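Local structure of ferredoxin-NADP reductase (Neisseria gonorrhoeae MIA_2011_03-10, 5TR9) at residues A47-R52 and K106-F111; L113-P118 and L139-I144. The protein binds flavin-adenine dinucleotide and, as a ferredoxin-NADP reductase, probably transfers electrons between ferredoxin or flavodoxin and NADP(H) through its flavin. One frame throughout, in Å; residues are numbered along the deposited sequence. Where two conformers were deposited one is given.

How the contacts relate
Contact 1 pairs the start of strand 50-57 with the chain that leaves strand 101-105, at the surface of the flavin-binding sheet. Contact 2 is partly buried and lies farther along that same connection, where 113-118 meets the start of helix 142-147 in the nucleotide-binding half. The chemistry changes accordingly: residues 47-52 and 106-111 are joined by backbone and amide hydrogen bonds, with a ring set against the flavin, whereas 113-118 and 139-144 share a small hydrocarbon touch and a close approach of two acid groups. Their centres lie about 15 Å apart, and Ala47 CB packs 3.6 Å from Gln141 CG where the two contacts meet.

Contact 1. Residues A47-R52 and K106-F111; sequences AGQFSR and KNATGF. With FAD (flavin-adenine dinucleotide), chain C.
Phe50 and Thr109 form a single antiparallel bridge, a hydrogen-bonded pair with their CA atoms 5.5 Å apart. It joins the first residue of strand 50-57, in the antiparallel FAD-binding sheet of the ferredoxin reductase fold, to the chain just beyond strand 101-105. Phe50 N donates to Thr109 O at 2.8 Å, and Thr109 N returns a bond to Phe50 O. One water joins Phe50 O of the strand to Asn107 O and Thr109 OG1 of the facing chain.

The Phe50 ring is held between protein and cofactor. With chi1 at 60°, CG sits between the backbone N and the carbonyl carbon, which puts this ring atom between Thr109 O and FAD C7M. On one face, FAD C7M, a methyl of the flavin, stands 3.5 Å above the plane and over its centre. On the opposite face Thr109 CB lies toward the rim, a CH-pi contact, while CG2 of the same residue reaches 3.6 Å from Phe50 CZ. Thr109 O lies over this face too. Phe50 thus belongs to the FAD pocket and carries the flavin methyl on a surface backed by Thr109; Ala65 of strand 60-67 also touches its side chain.

Gly110 CA approaches the ring obliquely, 3.9 Å from Phe50 CE2, and the backbone angles of this residue alone call for glycine. Gln49 points its CB toward the 106-111 chain, with CB 3.2 Å from Thr109 O. Both ends of its amide are engaged: OE1 accepts from Lys46 N, which helps fix the rotation of the group, and a water binds NE2 weakly. Gln49 NE2 also donates an almost straight bond to Gly110 O, 3.1 Å long with an angle of 177° at the hydrogen, and that oxygen lies in the plane of the Gln49 amide.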
ATOM      1  N   ALA A  47       5.038   3.579  -9.659  1.00 11.53           N
ATOM      2  CA  ALA A  47       4.892   3.340  -8.228  1.00 11.13           C
ATOM      3  C   ALA A  47       3.454   3.571  -7.779  1.00 11.27           C
ATOM      4  O   ALA A  47       2.842   4.592  -8.111  1.00 12.79           O
ATOM      5  CB  ALA A  47       5.835   4.253  -7.447  1.00 11.73           C
ATOM      6  N   GLY A  48       2.914   2.595  -7.034  1.00 10.87           N
ATOM      7  CA  GLY A  48       1.526   2.587  -6.630  1.00 10.80           C
ATOM      8  C   GLY A  48       0.675   1.576  -7.381  1.00 11.36           C
ATOM      9  O   GLY A  48      -0.439   1.260  -6.930  1.00 11.44           O
ATOM     10  N   GLN A  49       1.168   1.057  -8.497  1.00 10.72           N
ATOM     11  CA  GLN A  49       0.408   0.116  -9.307  1.00  9.83           C
ATOM     12  C   GLN A  49       0.572  -1.319  -8.807  1.00 11.80           C
ATOM     13  O   GLN A  49       1.406  -1.625  -7.945  1.00 11.84           O
ATOM     14  CB  GLN A  49       0.837   0.232 -10.769  1.00 10.17           C
ATOM     15  CG  GLN A  49       0.376   1.545 -11.389  1.00 10.66           C
ATOM     16  CD  GLN A  49       0.559   1.562 -12.883  1.00 14.74           C
ATOM     17  OE1 GLN A  49       1.614   1.184 -13.408  1.00 14.29           O
ATOM     18  NE2 GLN A  49      -0.478   1.993 -13.596  1.00 18.39           N
ATOM     19  N   PHE A  50      -0.271  -2.206  -9.344  1.00 11.55           N
ATOM     20  CA  PHE A  50      -0.248  -3.608  -8.956  1.00 10.64           C
ATOM     21  C   PHE A  50       0.007  -4.535 -10.142  1.00 11.24           C
ATOM     22  O   PHE A  50      -0.301  -4.221 -11.301  1.00 13.11           O
ATOM     23  CB  PHE A  50      -1.547  -4.008  -8.214  1.00 11.59           C
ATOM     24  CG  PHE A  50      -2.824  -3.836  -9.009  1.00 11.24           C
ATOM     25  CD1 PHE A  50      -3.328  -4.881  -9.789  1.00 13.01           C
ATOM     26  CD2 PHE A  50      -3.560  -2.660  -8.919  1.00 13.02           C
ATOM     27  CE1 PHE A  50      -4.534  -4.734 -10.495  1.00 16.16           C
ATOM     28  CE2 PHE A  50      -4.764  -2.505  -9.625  1.00 15.61           C
ATOM     29  CZ  PHE A  50      -5.246  -3.542 -10.406  1.00 14.75           C
ATOM     30  N   SER A  51       0.618  -5.678  -9.822  1.00 11.17           N
ATOM     31  CA  SER A  51       0.865  -6.778 -10.738  1.00 10.31           C
ATOM     32  C   SER A  51      -0.245  -7.807 -10.611  1.00 14.28           C
ATOM     33  O   SER A  51      -0.993  -7.827  -9.634  1.00 13.83           O
ATOM     34  CB  SER A  51       2.191  -7.467 -10.416  1.00 13.05           C
ATOM     35  OG  SER A  51       3.274  -6.555 -10.360  1.00 14.02           O
ATOM     36  N   ARG A  52      -0.338  -8.671 -11.610  1.00 12.24           N
ATOM     37  CA  ARG A  52      -1.127  -9.892 -11.507  0.55 11.65           C
ATOM     38  C   ARG A  52      -0.155 -11.062 -11.536  1.00 15.88           C
ATOM     39  O   ARG A  52       0.628 -11.196 -12.483  1.00 14.54           O
ATOM     40  CB  ARG A  52      -2.161  -9.997 -12.628  0.55 16.41           C
ATOM     41  CG  ARG A  52      -3.504  -9.388 -12.266  0.55 22.64           C
ATOM     42  CD  ARG A  52      -4.483  -9.410 -13.437  0.55 26.51           C
ATOM     43  NE  ARG A  52      -4.450 -10.654 -14.207  0.55 33.36           N
ATOM     44  CZ  ARG A  52      -5.354 -11.629 -14.114  0.55 36.29           C
ATOM     45  NH1 ARG A  52      -6.372 -11.522 -13.271  0.55 38.21           N
ATOM     46  NH2 ARG A  52      -5.239 -12.712 -14.872  0.55 33.43           N
ATOM     47  N   LYS A 106       2.113  -9.394 -18.058  1.00 16.51           N
ATOM     48  CA  LYS A 106       3.011  -8.399 -18.642  1.00 16.92           C
ATOM     49  C   LYS A 106       2.595  -6.965 -18.322  1.00 20.42           C
ATOM     50  O   LYS A 106       3.410  -6.048 -18.475  1.00 20.98           O
ATOM     51  CB  LYS A 106       3.108  -8.592 -20.159  1.00 18.91           C
ATOM     52  CG  LYS A 106       3.891  -9.832 -20.559  1.00 19.65           C
ATOM     53  CD  LYS A 106       4.004  -9.982 -22.065  1.00 19.17           C
ATOM     54  CE  LYS A 106       4.824 -11.214 -22.401  1.00 24.32           C
ATOM     55  NZ  LYS A 106       4.850 -11.479 -23.871  1.00 32.09           N
ATOM     56  N   ASN A 107       1.366  -6.745 -17.867  1.00 16.67           N
ATOM     57  CA  ASN A 107       0.852  -5.398 -17.656  1.00 17.99           C
ATOM     58  C   ASN A 107       0.664  -5.119 -16.171  1.00 17.63           C
ATOM     59  O   ASN A 107       0.088  -5.941 -15.447  1.00 17.41           O
ATOM     60  CB  ASN A 107      -0.474  -5.201 -18.384  1.00 19.17           C
ATOM     61  CG  ASN A 107      -1.022  -3.793 -18.220  1.00 36.08           C
ATOM     62  OD1 ASN A 107      -0.422  -2.822 -18.690  1.00 41.76           O
ATOM     63  ND2 ASN A 107      -2.167  -3.676 -17.549  1.00 42.85           N
ATOM     64  N   ALA A 108       1.141  -3.961 -15.727  1.00 16.09           N
ATOM     65  CA  ALA A 108       0.816  -3.428 -14.414  1.00 13.85           C
ATOM     66  C   ALA A 108      -0.317  -2.419 -14.546  1.00 15.39           C
ATOM     67  O   ALA A 108      -0.434  -1.719 -15.557  1.00 18.03           O
ATOM     68  CB  ALA A 108       2.038  -2.772 -13.759  1.00 13.90           C
ATOM     69  N   THR A 109      -1.138  -2.329 -13.500  1.00 14.65           N
ATOM     70  CA  THR A 109      -2.426  -1.648 -13.558  1.00 15.15           C
ATOM     71  C   THR A 109      -2.599  -0.783 -12.317  1.00 13.58           C
ATOM     72  O   THR A 109      -2.011  -1.052 -11.268  1.00 13.76           O
ATOM     73  CB  THR A 109      -3.582  -2.696 -13.634  1.00 20.65           C
ATOM     74  OG1 THR A 109      -3.404  -3.517 -14.793  1.00 33.06           O
ATOM     75  CG2 THR A 109      -4.959  -2.045 -13.692  1.00 28.60           C
ATOM     76  N   GLY A 110      -3.419   0.260 -12.438  1.00 14.69           N
ATOM     77  CA  GLY A 110      -3.873   0.944 -11.246  1.00 14.50           C
ATOM     78  C   GLY A 110      -3.747   2.447 -11.324  1.00 15.21           C
ATOM     79  O   GLY A 110      -2.978   2.982 -12.138  1.00 17.06           O
ATOM     80  N   PHE A 111      -4.490   3.140 -10.458  1.00 14.88           N
ATOM     81  CA  PHE A 111      -4.593   4.591 -10.527  1.00 16.39           C
ATOM     82  C   PHE A 111      -4.173   5.284  -9.239  1.00 15.85           C
ATOM     83  O   PHE A 111      -4.454   6.479  -9.076  1.00 15.54           O
ATOM     84  CB  PHE A 111      -6.025   4.982 -10.913  1.00 19.08           C
ATOM     85  CG  PHE A 111      -6.464   4.386 -12.220  1.00 22.92           C
ATOM     86  CD1 PHE A 111      -5.940   4.850 -13.415  1.00 30.95           C
ATOM     87  CD2 PHE A 111      -7.369   3.336 -12.250  1.00 34.95           C
ATOM     88  CE1 PHE A 111      -6.327   4.292 -14.626  1.00 35.73           C
ATOM     89  CE2 PHE A 111      -7.761   2.777 -13.457  1.00 37.13           C
ATOM     90  CZ  PHE A 111      -7.236   3.255 -14.642  1.00 33.80           C
TER
HETATM   91  PA  FAD C 301      -9.088 -15.155  -1.917  1.00 13.03           P
HETATM   92  O1A FAD C 301      -9.969 -16.238  -2.446  1.00 15.12           O
HETATM   93  O2A FAD C 301      -8.563 -14.155  -2.941  1.00 14.11           O
HETATM   94  O5B FAD C 301      -9.803 -14.303  -0.820  1.00 13.86           O
HETATM   95  C5B FAD C 301     -10.521 -14.925   0.264  1.00 16.35           C
HETATM   96  C4B FAD C 301     -10.955 -13.822   1.198  1.00 15.27           C
HETATM   97  O4B FAD C 301      -9.802 -13.342   1.918  1.00 13.36           O
HETATM   98  C3B FAD C 301     -11.513 -12.581   0.515  1.00 19.80           C
HETATM   99  O3B FAD C 301     -12.902 -12.710   0.229  1.00 21.01           O
HETATM  100  C2B FAD C 301     -11.265 -11.492   1.561  1.00 19.08           C
HETATM  101  O2B FAD C 301     -12.278 -11.491   2.563  1.00 23.51           O
HETATM  102  C1B FAD C 301      -9.962 -11.962   2.208  1.00 15.01           C
HETATM  103  N9A FAD C 301      -8.762 -11.274   1.754  1.00 13.68           N
HETATM  104  C8A FAD C 301      -8.131 -11.402   0.546  1.00 15.97           C
HETATM  105  N7A FAD C 301      -7.030 -10.692   0.444  1.00 11.27           N
HETATM  106  C5A FAD C 301      -6.927 -10.071   1.680  1.00 11.63           C
HETATM  107  C6A FAD C 301      -5.977  -9.181   2.213  1.00 13.13           C
HETATM  108  N6A FAD C 301      -4.914  -8.743   1.531  1.00 14.73           N
HETATM  109  N1A FAD C 301      -6.173  -8.737   3.476  1.00 13.52           N
HETATM  110  C2A FAD C 301      -7.237  -9.177   4.156  1.00 14.83           C
HETATM  111  N3A FAD C 301      -8.200 -10.013   3.756  1.00 14.05           N
HETATM  112  C4A FAD C 301      -7.978 -10.434   2.503  1.00 14.31           C
HETATM  113  N1  FAD C 301      -3.358  -9.096  -1.153  1.00 11.68           N
HETATM  114  C2  FAD C 301      -2.180  -8.987  -0.475  1.00 13.02           C
HETATM  115  O2  FAD C 301      -1.889  -9.776   0.437  1.00 13.36           O
HETATM  116  N3  FAD C 301      -1.306  -7.954  -0.798  1.00 10.35           N
HETATM  117  C4  FAD C 301      -1.516  -6.991  -1.773  1.00 12.14           C
HETATM  118  O4  FAD C 301      -0.667  -6.126  -1.991  1.00 14.61           O
HETATM  119  C4X FAD C 301      -2.761  -7.132  -2.487  1.00 13.47           C
HETATM  120  N5  FAD C 301      -3.051  -6.242  -3.419  1.00 13.23           N
HETATM  121  C5X FAD C 301      -4.246  -6.385  -4.099  1.00 11.20           C
HETATM  122  C6  FAD C 301      -4.566  -5.457  -5.093  1.00 13.55           C
HETATM  123  C7  FAD C 301      -5.756  -5.554  -5.805  1.00 14.54           C
HETATM  124  C7M FAD C 301      -6.063  -4.547  -6.882  1.00 14.64           C
HETATM  125  C8  FAD C 301      -6.644  -6.605  -5.532  1.00 13.76           C
HETATM  126  C8M FAD C 301      -7.939  -6.735  -6.297  1.00 15.61           C
HETATM  127  C9  FAD C 301      -6.332  -7.529  -4.535  1.00 10.81           C
HETATM  128  C9A FAD C 301      -5.141  -7.432  -3.822  1.00 11.45           C
HETATM  129  N10 FAD C 301      -4.809  -8.328  -2.777  1.00 12.30           N
HETATM  130  C10 FAD C 301      -3.617  -8.222  -2.115  1.00 11.96           C
HETATM  131  C1' FAD C 301      -5.617  -9.522  -2.522  1.00 12.80           C
HETATM  132  C2' FAD C 301      -5.016 -10.717  -3.285  1.00 12.27           C
HETATM  133  O2' FAD C 301      -5.208 -10.594  -4.696  1.00 12.82           O
HETATM  134  C3' FAD C 301      -5.605 -12.046  -2.807  1.00 10.93           C
HETATM  135  O3' FAD C 301      -7.025 -11.952  -2.774  1.00 12.35           O
HETATM  136  C4' FAD C 301      -4.999 -12.558  -1.499  1.00 12.57           C
HETATM  137  O4' FAD C 301      -3.627 -12.890  -1.727  1.00 12.82           O
HETATM  138  C5' FAD C 301      -5.715 -13.773  -0.948  1.00 11.41           C
HETATM  139  O5' FAD C 301      -5.780 -14.783  -1.973  1.00 13.62           O
HETATM  140  P   FAD C 301      -6.433 -16.198  -1.673  1.00 12.41           P
HETATM  141  O1P FAD C 301      -5.661 -16.899  -0.563  1.00 12.50           O
HETATM  142  O2P FAD C 301      -6.589 -16.901  -2.976  1.00 11.19           O
HETATM  143  O3P FAD C 301      -7.877 -15.780  -1.107  1.00 13.76           O
HETATM  144  O   HOH W   1      -0.988   1.416 -16.832  1.00 39.32           O
HETATM  145  O   HOH W   2      -1.948  -5.687 -13.173  1.00 20.36           O
HETATM  146  O   HOH W   3       1.606  -7.643 -13.811  1.00 15.27           O

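Contact 2. Residues L113-P118 and L139-I144; sequences LPERFP and LEQPEI
Pro114 and Ile144 make the hydrocarbon part of a contact between a short 3-10 turn, 114-116, and the first turn of helix 142-147. It lies beside the parallel sheet of the NAD-binding, Rossmann-like domain, and brings the connection from the flavin-binding sheet against that helix. The packed part is small: Pro114 CG meets Ile144 CD1 at 3.7 Å, the two side chains crossing at about a right angle. Both residues are buried, Pro114 against Met230 of strand 227-233 and Ile144 against Val151 of strand 150-157, so the two residues rest on two strands of the same parallel sheet. Ile144 CD1 also passes 4.0 Å from Glu115 OE2.

The outer side is polar and looser, with partly exposed side chains and a water among them. Glu115 reaches across in an extended form, whereas Glu143 bends at chi2 (-85°); the two side chains cross at about a right angle, and OE1 of Glu143 does the touching. Their carboxylate planes are 72° apart. Glu115 OE2 stands only 2.5 Å from Glu143 OE1, a separation at which one acid group probably holds a proton. A proton there would ease the repulsion between the two acids, and Arg147, in a long, weak ion pair with Glu115 OE1, may lessen it further. Gln141 adds little direct contact; beyond these segments it touches Ala47 and Glu72, and a magnesium ion lies about 5 Å from its side chain. The water donates to Glu115 OE2 at 2.8 Å and accepts only weakly from Gln141 NE2, 3.5 Å away.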
ATOM      1  N   LEU A 113      -1.773   7.048  -8.241  1.00 11.88           N
ATOM      2  CA  LEU A 113      -0.701   7.730  -8.961  1.00 13.18           C
ATOM      3  C   LEU A 113      -0.539   9.124  -8.370  1.00 12.49           C
ATOM      4  O   LEU A 113      -1.177  10.084  -8.832  1.00 13.75           O
ATOM      5  CB  LEU A 113      -1.020   7.776 -10.453  1.00 14.65           C
ATOM      6  CG  LEU A 113      -1.115   6.389 -11.100  1.00 13.79           C
ATOM      7  CD1 LEU A 113      -1.617   6.495 -12.522  1.00 16.81           C
ATOM      8  CD2 LEU A 113       0.243   5.690 -11.062  1.00 17.06           C
ATOM      9  N   PRO A 114       0.321   9.283  -7.357  1.00 12.04           N
ATOM     10  CA  PRO A 114       0.331  10.541  -6.589  1.00 13.31           C
ATOM     11  C   PRO A 114       0.769  11.757  -7.382  1.00 12.71           C
ATOM     12  O   PRO A 114       0.392  12.874  -7.007  1.00 12.34           O
ATOM     13  CB  PRO A 114       1.311  10.252  -5.441  1.00 15.59           C
ATOM     14  CG  PRO A 114       2.117   9.086  -5.903  1.00 16.00           C
ATOM     15  CD  PRO A 114       1.251   8.279  -6.812  1.00 15.15           C
ATOM     16  N   GLU A 115       1.533  11.589  -8.458  1.00 12.48           N
ATOM     17  CA  GLU A 115       1.985  12.761  -9.209  1.00 11.04           C
ATOM     18  C   GLU A 115       0.887  13.386 -10.045  1.00 12.59           C
ATOM     19  O   GLU A 115       1.121  14.435 -10.658  1.00 14.83           O
ATOM     20  CB  GLU A 115       3.185  12.380 -10.068  1.00 14.47           C
ATOM     21  CG  GLU A 115       4.371  12.092  -9.155  1.00 18.68           C
ATOM     22  CD  GLU A 115       5.569  11.491  -9.837  1.00 21.29           C
ATOM     23  OE1 GLU A 115       5.753  11.633 -11.061  1.00 16.59           O
ATOM     24  OE2 GLU A 115       6.351  10.856  -9.102  1.00 28.89           O
ATOM     25  N   ARG A 116      -0.305  12.790 -10.060  1.00 12.09           N
ATOM     26  CA  ARG A 116      -1.479  13.459 -10.601  1.00 11.91           C
ATOM     27  C   ARG A 116      -2.018  14.543  -9.672  1.00 11.74           C
ATOM     28  O   ARG A 116      -2.840  15.355 -10.106  1.00 13.57           O
ATOM     29  CB  ARG A 116      -2.565  12.425 -10.887  1.00 14.80           C
ATOM     30  CG  ARG A 116      -2.206  11.502 -12.043  1.00 15.59           C
ATOM     31  CD  ARG A 116      -3.292  10.462 -12.245  1.00 21.31           C
ATOM     32  NE  ARG A 116      -3.116   9.765 -13.511  1.00 27.21           N
ATOM     33  CZ  ARG A 116      -3.994   8.899 -14.007  1.00 34.10           C
ATOM     34  NH1 ARG A 116      -5.108   8.622 -13.335  1.00 32.80           N
ATOM     35  NH2 ARG A 116      -3.759   8.310 -15.171  1.00 36.21           N
ATOM     36  N   PHE A 117      -1.592  14.558  -8.402  1.00 11.66           N
ATOM     37  CA  PHE A 117      -1.812  15.675  -7.495  1.00 11.01           C
ATOM     38  C   PHE A 117      -0.724  16.730  -7.723  1.00 14.53           C
ATOM     39  O   PHE A 117       0.426  16.383  -8.029  1.00 15.04           O
ATOM     40  CB  PHE A 117      -1.739  15.212  -6.041  1.00 12.53           C
ATOM     41  CG  PHE A 117      -2.920  14.399  -5.559  1.00 12.84           C
ATOM     42  CD1 PHE A 117      -4.233  14.806  -5.789  1.00 13.12           C
ATOM     43  CD2 PHE A 117      -2.694  13.244  -4.809  1.00 13.95           C
ATOM     44  CE1 PHE A 117      -5.320  14.057  -5.297  1.00 13.86           C
ATOM     45  CE2 PHE A 117      -3.773  12.496  -4.308  1.00 11.73           C
ATOM     46  CZ  PHE A 117      -5.072  12.901  -4.555  1.00 13.80           C
ATOM     47  N   PRO A 118      -1.039  18.016  -7.553  1.00 14.43           N
ATOM     48  CA  PRO A 118      -0.042  19.059  -7.834  1.00 14.49           C
ATOM     49  C   PRO A 118       1.038  19.128  -6.769  1.00 15.45           C
ATOM     50  O   PRO A 118       0.811  18.836  -5.588  1.00 15.18           O
ATOM     51  CB  PRO A 118      -0.858  20.356  -7.857  1.00 16.43           C
ATOM     52  CG  PRO A 118      -2.086  20.048  -7.066  1.00 18.31           C
ATOM     53  CD  PRO A 118      -2.371  18.584  -7.248  1.00 16.11           C
ATOM     54  N   LEU A 139       6.889   5.608  -1.623  1.00 13.26           N
ATOM     55  CA  LEU A 139       7.915   6.197  -0.757  1.00 12.53           C
ATOM     56  C   LEU A 139       9.329   5.958  -1.259  1.00 17.81           C
ATOM     57  O   LEU A 139      10.257   6.663  -0.840  1.00 17.96           O
ATOM     58  CB  LEU A 139       7.788   5.651   0.664  1.00 13.11           C
ATOM     59  CG  LEU A 139       6.537   6.147   1.375  1.00 17.66           C
ATOM     60  CD1 LEU A 139       6.402   5.444   2.717  1.00 21.72           C
ATOM     61  CD2 LEU A 139       6.617   7.653   1.568  1.00 19.49           C
ATOM     62  N   GLU A 140       9.533   4.965  -2.120  1.00 13.08           N
ATOM     63  CA  GLU A 140      10.850   4.735  -2.685  0.56 12.95           C
ATOM     64  C   GLU A 140      11.138   5.637  -3.890  1.00 13.68           C
ATOM     65  O   GLU A 140      12.257   5.622  -4.390  1.00 18.20           O
ATOM     66  CB  GLU A 140      10.983   3.237  -3.017  0.56 16.99           C
ATOM     67  CG  GLU A 140      11.070   2.373  -1.725  0.56 22.81           C
ATOM     68  CD  GLU A 140      10.303   1.034  -1.752  0.56 22.23           C
ATOM     69  OE1 GLU A 140       9.866   0.586  -2.828  0.56 17.75           O
ATOM     70  OE2 GLU A 140      10.145   0.422  -0.672  0.56 21.09           O
ATOM     71  N   GLN A 141      10.156   6.428  -4.337  1.00 13.90           N
ATOM     72  CA  GLN A 141      10.377   7.386  -5.418  1.00 15.10           C
ATOM     73  C   GLN A 141      11.047   8.632  -4.860  1.00 19.21           C
ATOM     74  O   GLN A 141      10.431   9.335  -4.051  1.00 17.84           O
ATOM     75  CB  GLN A 141       9.060   7.780  -6.060  1.00 17.79           C
ATOM     76  CG  GLN A 141       8.392   6.679  -6.829  1.00 17.90           C
ATOM     77  CD  GLN A 141       9.103   6.389  -8.122  1.00 20.83           C
ATOM     78  OE1 GLN A 141       9.958   5.509  -8.193  1.00 19.35           O
ATOM     79  NE2 GLN A 141       8.771   7.144  -9.159  1.00 31.80           N
ATOM     80  N   PRO A 142      12.281   8.950  -5.262  1.00 15.92           N
ATOM     81  CA  PRO A 142      12.955  10.116  -4.669  1.00 18.92           C
ATOM     82  C   PRO A 142      12.194  11.411  -4.869  1.00 20.35           C
ATOM     83  O   PRO A 142      12.271  12.301  -4.013  1.00 19.22           O
ATOM     84  CB  PRO A 142      14.314  10.142  -5.385  1.00 20.53           C
ATOM     85  CG  PRO A 142      14.526   8.739  -5.834  1.00 24.17           C
ATOM     86  CD  PRO A 142      13.172   8.218  -6.188  1.00 17.32           C
ATOM     87  N   GLU A 143      11.447  11.544  -5.964  1.00 16.67           N
ATOM     88  CA  GLU A 143      10.799  12.821  -6.237  1.00 17.84           C
ATOM     89  C   GLU A 143       9.554  13.053  -5.395  1.00 18.61           C
ATOM     90  O   GLU A 143       9.057  14.182  -5.363  1.00 20.13           O
ATOM     91  CB  GLU A 143      10.440  12.942  -7.723  1.00 19.84           C
ATOM     92  CG  GLU A 143       9.239  12.143  -8.175  1.00 16.30           C
ATOM     93  CD  GLU A 143       9.562  10.700  -8.541  1.00 17.41           C
ATOM     94  OE1 GLU A 143       8.695  10.043  -9.156  1.00 20.10           O
ATOM     95  OE2 GLU A 143      10.659  10.209  -8.219  1.00 20.58           O
ATOM     96  N   ILE A 144       9.042  12.036  -4.702  1.00 15.71           N
ATOM     97  CA  ILE A 144       7.816  12.228  -3.930  1.00 14.99           C
ATOM     98  C   ILE A 144       8.058  13.167  -2.748  1.00 18.02           C
ATOM     99  O   ILE A 144       7.292  14.110  -2.524  1.00 17.82           O
ATOM    100  CB  ILE A 144       7.242  10.872  -3.485  1.00 15.21           C
ATOM    101  CG1 ILE A 144       6.610  10.151  -4.684  1.00 17.66           C
ATOM    102  CG2 ILE A 144       6.193  11.053  -2.376  1.00 17.97           C
ATOM    103  CD1 ILE A 144       5.358  10.840  -5.237  1.00 22.82           C
TER
HETATM  104  O   HOH W   4       5.729   8.379  -7.976  1.00 29.82           O